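Local atomic coordinates of Sso-CP2 metallo-carboxypetidase (Sulfolobus solfataricus, PDB entry 4MMO), a protein that is a zinc-dependent metallo-carboxypeptidase of the M20 family, probably cleaving residues from the C-terminal ends of peptides. Residues A[225-237]-A[310-324]. Sequence-based numbering, arbitrary orientation.
Sequences VLIEGFYDDVREL and FRLVPNQDPYKVFEL. With SO4 (sulfate ion), chain D.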
loop_
_atom_site.group_PDB
_atom_site.type_symbol
_atom_site.label_atom_id
_atom_site.label_comp_id
_atom_site.label_asym_id
_atom_site.label_seq_id
_atom_site.Cartn_x
_atom_site.Cartn_y
_atom_site.Cartn_z
ATOM N N VAL A 225 -11.164 -12.241 15.452
ATOM C CA VAL A 225 -9.972 -11.593 15.995
ATOM C C VAL A 225 -9.273 -12.509 16.992
ATOM O O VAL A 225 -9.902 -13.052 17.895
ATOM C CB VAL A 225 -10.334 -10.255 16.673
ATOM C CG1 VAL A 225 -9.096 -9.579 17.244
ATOM C CG2 VAL A 225 -11.037 -9.336 15.678
ATOM N N LEU A 226 -7.965 -12.672 16.819
ATOM C CA LEU A 226 -7.193 -13.622 17.615
ATOM C C LEU A 226 -6.456 -12.961 18.783
ATOM O O LEU A 226 -5.760 -13.635 19.542
ATOM C CB LEU A 226 -6.184 -14.356 16.721
ATOM C CG LEU A 226 -6.756 -15.183 15.565
ATOM C CD1 LEU A 226 -5.636 -15.857 14.793
ATOM C CD2 LEU A 226 -7.751 -16.220 16.062
ATOM N N ILE A 227 -6.600 -11.646 18.921
ATOM C CA ILE A 227 -6.020 -10.939 20.058
ATOM C C ILE A 227 -6.620 -11.485 21.349
ATOM O O ILE A 227 -7.839 -11.494 21.521
ATOM C CB ILE A 227 -6.266 -9.420 19.971
ATOM C CG1 ILE A 227 -5.610 -8.853 18.712
ATOM C CG2 ILE A 227 -5.712 -8.708 21.209
ATOM C CD1 ILE A 227 -5.992 -7.415 18.410
ATOM N N GLU A 228 -5.758 -11.949 22.246
ATOM C CA GLU A 228 -6.204 -12.541 23.503
ATOM C C GLU A 228 -6.992 -11.530 24.331
ATOM O O GLU A 228 -6.521 -10.423 24.586
ATOM C CB GLU A 228 -5.005 -13.056 24.302
ATOM C CG GLU A 228 -5.377 -13.776 25.595
ATOM C CD GLU A 228 -4.163 -14.246 26.375
ATOM O OE1 GLU A 228 -3.104 -14.478 25.754
ATOM O OE2 GLU A 228 -4.263 -14.377 27.613
ATOM N N GLY A 229 -8.199 -11.919 24.732
ATOM C CA GLY A 229 -9.048 -11.090 25.572
ATOM C C GLY A 229 -9.987 -10.161 24.815
ATOM O O GLY A 229 -10.793 -9.464 25.427
ATOM N N PHE A 230 -9.892 -10.157 23.489
ATOM C CA PHE A 230 -10.650 -9.219 22.662
ATOM C C PHE A 230 -12.166 -9.331 22.860
ATOM O O PHE A 230 -12.863 -8.318 22.925
ATOM C CB PHE A 230 -10.296 -9.436 21.193
ATOM C CG PHE A 230 -10.911 -8.437 20.260
ATOM C CD1 PHE A 230 -10.329 -7.197 20.069
ATOM C CD2 PHE A 230 -12.063 -8.747 19.555
ATOM C CE1 PHE A 230 -10.892 -6.280 19.206
ATOM C CE2 PHE A 230 -12.626 -7.834 18.686
ATOM C CZ PHE A 230 -12.041 -6.599 18.512
ATOM N N TYR A 231 -12.668 -10.556 22.973
ATOM C CA TYR A 231 -14.109 -10.798 23.050
ATOM C C TYR A 231 -14.644 -10.881 24.480
ATOM O O TYR A 231 -15.854 -10.950 24.680
ATOM C CB TYR A 231 -14.474 -12.082 22.293
ATOM C CG TYR A 231 -14.283 -11.976 20.795
ATOM C CD1 TYR A 231 -15.250 -11.384 19.994
ATOM C CD2 TYR A 231 -13.132 -12.459 20.185
ATOM C CE1 TYR A 231 -15.080 -11.277 18.625
ATOM C CE2 TYR A 231 -12.951 -12.359 18.816
ATOM C CZ TYR A 231 -13.926 -11.766 18.041
ATOM O OH TYR A 231 -13.748 -11.662 16.681
ATOM N N ASP A 232 -13.754 -10.866 25.471
ATOM C CA ASP A 232 -14.162 -11.054 26.866
ATOM C C ASP A 232 -15.175 -10.007 27.336
ATOM O O ASP A 232 -16.090 -10.320 28.092
ATOM C CB ASP A 232 -12.945 -11.039 27.797
ATOM C CG ASP A 232 -12.065 -12.272 27.639
ATOM O OD1 ASP A 232 -12.521 -13.262 27.031
ATOM O OD2 ASP A 232 -10.919 -12.251 28.135
ATOM N N ASP A 233 -15.005 -8.768 26.885
ATOM C CA ASP A 233 -15.876 -7.673 27.304
ATOM C C ASP A 233 -17.118 -7.551 26.421
ATOM O O ASP A 233 -17.980 -6.711 26.673
ATOM C CB ASP A 233 -15.104 -6.348 27.277
ATOM C CG ASP A 233 -14.206 -6.162 28.490
ATOM O OD1 ASP A 233 -13.737 -7.173 29.055
ATOM O OD2 ASP A 233 -13.969 -5.000 28.878
ATOM N N VAL A 234 -17.198 -8.372 25.376
ATOM C CA VAL A 234 -18.336 -8.331 24.461
ATOM C C VAL A 234 -19.524 -9.040 25.106
ATOM O O VAL A 234 -19.460 -10.238 25.384
ATOM C CB VAL A 234 -17.994 -8.993 23.107
ATOM C CG1 VAL A 234 -19.247 -9.163 22.240
ATOM C CG2 VAL A 234 -16.947 -8.177 22.369
ATOM N N ARG A 235 -20.603 -8.299 25.348
ATOM C CA ARG A 235 -21.770 -8.856 26.026
ATOM C C ARG A 235 -22.821 -9.377 25.049
ATOM O O ARG A 235 -22.918 -8.917 23.911
ATOM C CB ARG A 235 -22.399 -7.818 26.961
ATOM C CG ARG A 235 -23.044 -6.611 26.275
ATOM C CD ARG A 235 -24.213 -6.094 27.113
ATOM N NE ARG A 235 -24.780 -4.850 26.595
ATOM C CZ ARG A 235 -25.701 -4.777 25.638
ATOM N NH1 ARG A 235 -26.177 -5.879 25.066
ATOM N NH2 ARG A 235 -26.147 -3.592 25.246
ATOM N N GLU A 236 -23.611 -10.340 25.508
ATOM C CA GLU A 236 -24.698 -10.883 24.710
ATOM C C GLU A 236 -25.731 -9.798 24.436
ATOM O O GLU A 236 -25.851 -8.836 25.198
ATOM C CB GLU A 236 -25.351 -12.051 25.447
ATOM C CG GLU A 236 -26.092 -11.634 26.705
ATOM C CD GLU A 236 -26.278 -12.777 27.682
ATOM O OE1 GLU A 236 -26.488 -13.923 27.229
ATOM O OE2 GLU A 236 -26.207 -12.528 28.904
ATOM N N LEU A 237 -26.470 -9.950 23.342
ATOM C CA LEU A 237 -27.557 -9.037 23.013
ATOM C C LEU A 237 -28.716 -9.248 23.975
ATOM O O LEU A 237 -28.894 -10.346 24.496
ATOM C CB LEU A 237 -28.041 -9.299 21.591
ATOM C CG LEU A 237 -26.975 -9.226 20.500
ATOM C CD1 LEU A 237 -27.544 -9.721 19.183
ATOM C CD2 LEU A 237 -26.448 -7.804 20.366
ATOM N N PHE A 310 -10.389 -0.885 14.340
ATOM C CA PHE A 310 -11.171 -1.875 15.070
ATOM C C PHE A 310 -12.541 -1.284 15.365
ATOM O O PHE A 310 -12.632 -0.258 16.033
ATOM C CB PHE A 310 -10.514 -2.221 16.411
ATOM C CG PHE A 310 -9.174 -2.905 16.299
ATOM C CD1 PHE A 310 -8.015 -2.170 16.115
ATOM C CD2 PHE A 310 -9.075 -4.281 16.422
ATOM C CE1 PHE A 310 -6.783 -2.801 16.033
ATOM C CE2 PHE A 310 -7.850 -4.912 16.342
ATOM C CZ PHE A 310 -6.702 -4.170 16.148
ATOM N N ARG A 311 -13.602 -1.916 14.871
ATOM C CA ARG A 311 -14.957 -1.515 15.240
ATOM C C ARG A 311 -15.358 -2.313 16.467
ATOM O O ARG A 311 -15.194 -3.532 16.500
ATOM C CB ARG A 311 -15.941 -1.776 14.105
ATOM C CG ARG A 311 -15.592 -1.079 12.811
ATOM C CD ARG A 311 -15.846 0.411 12.883
ATOM N NE ARG A 311 -15.415 1.067 11.652
ATOM C CZ ARG A 311 -15.825 2.263 11.249
ATOM N NH1 ARG A 311 -16.693 2.958 11.973
ATOM N NH2 ARG A 311 -15.368 2.765 10.111
ATOM N N LEU A 312 -15.886 -1.623 17.471
ATOM C CA LEU A 312 -16.147 -2.230 18.769
ATOM C C LEU A 312 -17.631 -2.251 19.113
ATOM O O LEU A 312 -18.414 -1.454 18.598
ATOM C CB LEU A 312 -15.380 -1.466 19.846
ATOM C CG LEU A 312 -13.876 -1.343 19.587
ATOM C CD1 LEU A 312 -13.228 -0.407 20.595
ATOM C CD2 LEU A 312 -13.222 -2.718 19.625
ATOM N N VAL A 313 -18.004 -3.175 19.993
ATOM C CA VAL A 313 -19.378 -3.307 20.457
ATOM C C VAL A 313 -19.368 -3.375 21.979
ATOM O O VAL A 313 -18.330 -3.665 22.572
ATOM C CB VAL A 313 -20.052 -4.568 19.875
ATOM C CG1 VAL A 313 -20.060 -4.509 18.355
ATOM C CG2 VAL A 313 -19.344 -5.833 20.349
ATOM N N PRO A 314 -20.518 -3.104 22.618
ATOM C CA PRO A 314 -20.564 -3.104 24.084
ATOM C C PRO A 314 -20.118 -4.449 24.653
ATOM O O PRO A 314 -20.508 -5.451 24.061
ATOM C CB PRO A 314 -22.047 -2.866 24.387
ATOM C CG PRO A 314 -22.580 -2.181 23.179
ATOM C CD PRO A 314 -21.826 -2.773 22.026
ATOM N N ASN A 315 -19.334 -4.509 25.735
ATOM C CA ASN A 315 -18.852 -3.359 26.497
ATOM C C ASN A 315 -17.358 -3.141 26.283
ATOM O O ASN A 315 -16.620 -2.882 27.232
ATOM C CB ASN A 315 -19.114 -3.592 27.986
ATOM C CG ASN A 315 -20.596 -3.647 28.314
ATOM O OD1 ASN A 315 -21.347 -2.726 27.998
ATOM N ND2 ASN A 315 -21.027 -4.738 28.940
ATOM N N GLN A 316 -16.903 -3.261 25.040
ATOM C CA GLN A 316 -15.483 -3.098 24.747
ATOM C C GLN A 316 -15.039 -1.657 24.974
ATOM O O GLN A 316 -15.736 -0.712 24.604
ATOM C CB GLN A 316 -15.172 -3.498 23.307
ATOM C CG GLN A 316 -15.319 -4.978 23.016
ATOM C CD GLN A 316 -15.032 -5.289 21.565
ATOM O OE1 GLN A 316 -15.667 -4.734 20.667
ATOM N NE2 GLN A 316 -14.052 -6.156 21.320
ATOM N N ASP A 317 -13.870 -1.509 25.590
ATOM C CA ASP A 317 -13.263 -0.212 25.844
ATOM C C ASP A 317 -12.090 -0.060 24.879
ATOM O O ASP A 317 -11.172 -0.878 24.897
ATOM C CB ASP A 317 -12.773 -0.160 27.294
ATOM C CG ASP A 317 -12.220 1.198 27.689
ATOM O OD1 ASP A 317 -11.737 1.949 26.815
ATOM O OD2 ASP A 317 -12.263 1.508 28.898
ATOM N N PRO A 318 -12.107 0.987 24.036
ATOM C CA PRO A 318 -11.042 1.116 23.036
ATOM C C PRO A 318 -9.652 1.240 23.652
ATOM O O PRO A 318 -8.690 0.692 23.108
ATOM C CB PRO A 318 -11.424 2.395 22.281
ATOM C CG PRO A 318 -12.314 3.137 23.207
ATOM C CD PRO A 318 -13.072 2.097 23.950
ATOM N N TYR A 319 -9.545 1.937 24.778
ATOM C CA TYR A 319 -8.263 2.059 25.461
ATOM C C TYR A 319 -7.799 0.698 25.981
ATOM O O TYR A 319 -6.609 0.405 25.996
ATOM C CB TYR A 319 -8.351 3.085 26.593
ATOM C CG TYR A 319 -8.601 4.490 26.093
ATOM C CD1 TYR A 319 -7.558 5.271 25.620
ATOM C CD2 TYR A 319 -9.881 5.032 26.086
ATOM C CE1 TYR A 319 -7.776 6.550 25.155
ATOM C CE2 TYR A 319 -10.109 6.319 25.620
ATOM C CZ TYR A 319 -9.048 7.071 25.156
ATOM O OH TYR A 319 -9.252 8.351 24.692
ATOM N N LYS A 320 -8.739 -0.143 26.387
ATOM C CA LYS A 320 -8.392 -1.489 26.816
ATOM C C LYS A 320 -7.968 -2.353 25.624
ATOM O O LYS A 320 -6.991 -3.096 25.703
ATOM C CB LYS A 320 -9.566 -2.134 27.543
ATOM C CG LYS A 320 -9.257 -3.509 28.098
ATOM C CD LYS A 320 -10.336 -3.966 29.064
ATOM C CE LYS A 320 -10.016 -5.332 29.645
ATOM N NZ LYS A 320 -11.039 -5.766 30.638
ATOM N N VAL A 321 -8.702 -2.252 24.520
ATOM C CA VAL A 321 -8.401 -3.043 23.332
ATOM C C VAL A 321 -7.006 -2.695 22.830
ATOM O O VAL A 321 -6.269 -3.566 22.370
ATOM C CB VAL A 321 -9.450 -2.814 22.220
ATOM C CG1 VAL A 321 -9.011 -3.453 20.905
ATOM C CG2 VAL A 321 -10.796 -3.378 22.650
ATOM N N PHE A 322 -6.647 -1.420 22.940
ATOM C CA PHE A 322 -5.322 -0.958 22.553
ATOM C C PHE A 322 -4.248 -1.650 23.384
ATOM O O PHE A 322 -3.191 -2.008 22.871
ATOM C CB PHE A 322 -5.222 0.558 22.727
ATOM C CG PHE A 322 -3.962 1.158 22.162
ATOM C CD1 PHE A 322 -3.551 0.857 20.872
ATOM C CD2 PHE A 322 -3.202 2.040 22.912
ATOM C CE1 PHE A 322 -2.396 1.414 20.347
ATOM C CE2 PHE A 322 -2.049 2.604 22.390
ATOM C CZ PHE A 322 -1.647 2.291 21.105
ATOM N N GLU A 323 -4.523 -1.845 24.670
ATOM C CA GLU A 323 -3.565 -2.500 25.554
ATOM C C GLU A 323 -3.463 -3.986 25.221
ATOM O O GLU A 323 -2.370 -4.557 25.229
ATOM C CB GLU A 323 -3.958 -2.308 27.026
ATOM C CG GLU A 323 -2.998 -2.956 28.018
ATOM C CD GLU A 323 -1.559 -2.488 27.848
ATOM O OE1 GLU A 323 -1.343 -1.297 27.533
ATOM O OE2 GLU A 323 -0.640 -3.317 28.027
ATOM N N LEU A 324 -4.602 -4.610 24.934
ATOM C CA LEU A 324 -4.623 -6.017 24.545
ATOM C C LEU A 324 -3.863 -6.215 23.237
ATOM O O LEU A 324 -3.106 -7.174 23.083
ATOM C CB LEU A 324 -6.061 -6.514 24.387
ATOM C CG LEU A 324 -6.922 -6.574 25.649
ATOM C CD1 LEU A 324 -8.302 -7.112 25.309
ATOM C CD2 LEU A 324 -6.274 -7.429 26.729
HETATM S S SO4 D . -18.026 6.346 10.465
HETATM O O1 SO4 D . -16.835 6.330 9.623
HETATM O O2 SO4 D . -18.216 7.686 11.044
HETATM O O3 SO4 D . -19.118 5.875 9.602
HETATM O O4 SO4 D . -17.882 5.404 11.569
HETATM O O HOH W 1 -3.661 -9.315 24.195
HETATM O O HOH W 2 -12.361 -3.905 26.195
#
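Asp-233 and Arg-235 clamp the loop 225-237 onto the turn after strand 310-312 by two backbone bonds, Asn-315 N to Asp-233 O (2.7 Å) and Arg-235 N to Pro-314 O (3.1 Å, N-H...O 168°). The peptide between Pro-314 and Asn-315 is cis, which puts its C=O and N-H on the same side, and both are spent on the loop. Gln-316 adds a side-chain link: its chain runs extended beyond CG (chi2 178°), which carries the amide to Phe-230. There NE2 donates to Phe-230 O at 2.9 Å, from above the carbonyl plane, and also lies over one face of the Phe-230 ring, with ring and amide planes 84° apart. OE1 accepts from Val-313 N, in the plane of its own carbonyl, so both ends of the amide are held and its rotation is fixed. A leucine in place of Gln-316 would probably leave Phe-230 O and Val-313 N without these partners. Val-321 CG1 meets the edge of the Phe-230 ring at CE1 (3.8 Å), while Ile-227 CD1 packs on Phe-310 CE2 (3.7 Å). Leu-324 CD1 reaches Gly-229 O at the type II turn 227-230. Toward solvent, Lys-320 NZ makes a long, weak salt bridge to Asp-233 OD1 (3.4 Å). The chemistry implies that, within the M20 dimerisation region, directional backbone and amide bonds fasten this loop over an apolar core, with charge pairing a peripheral addition.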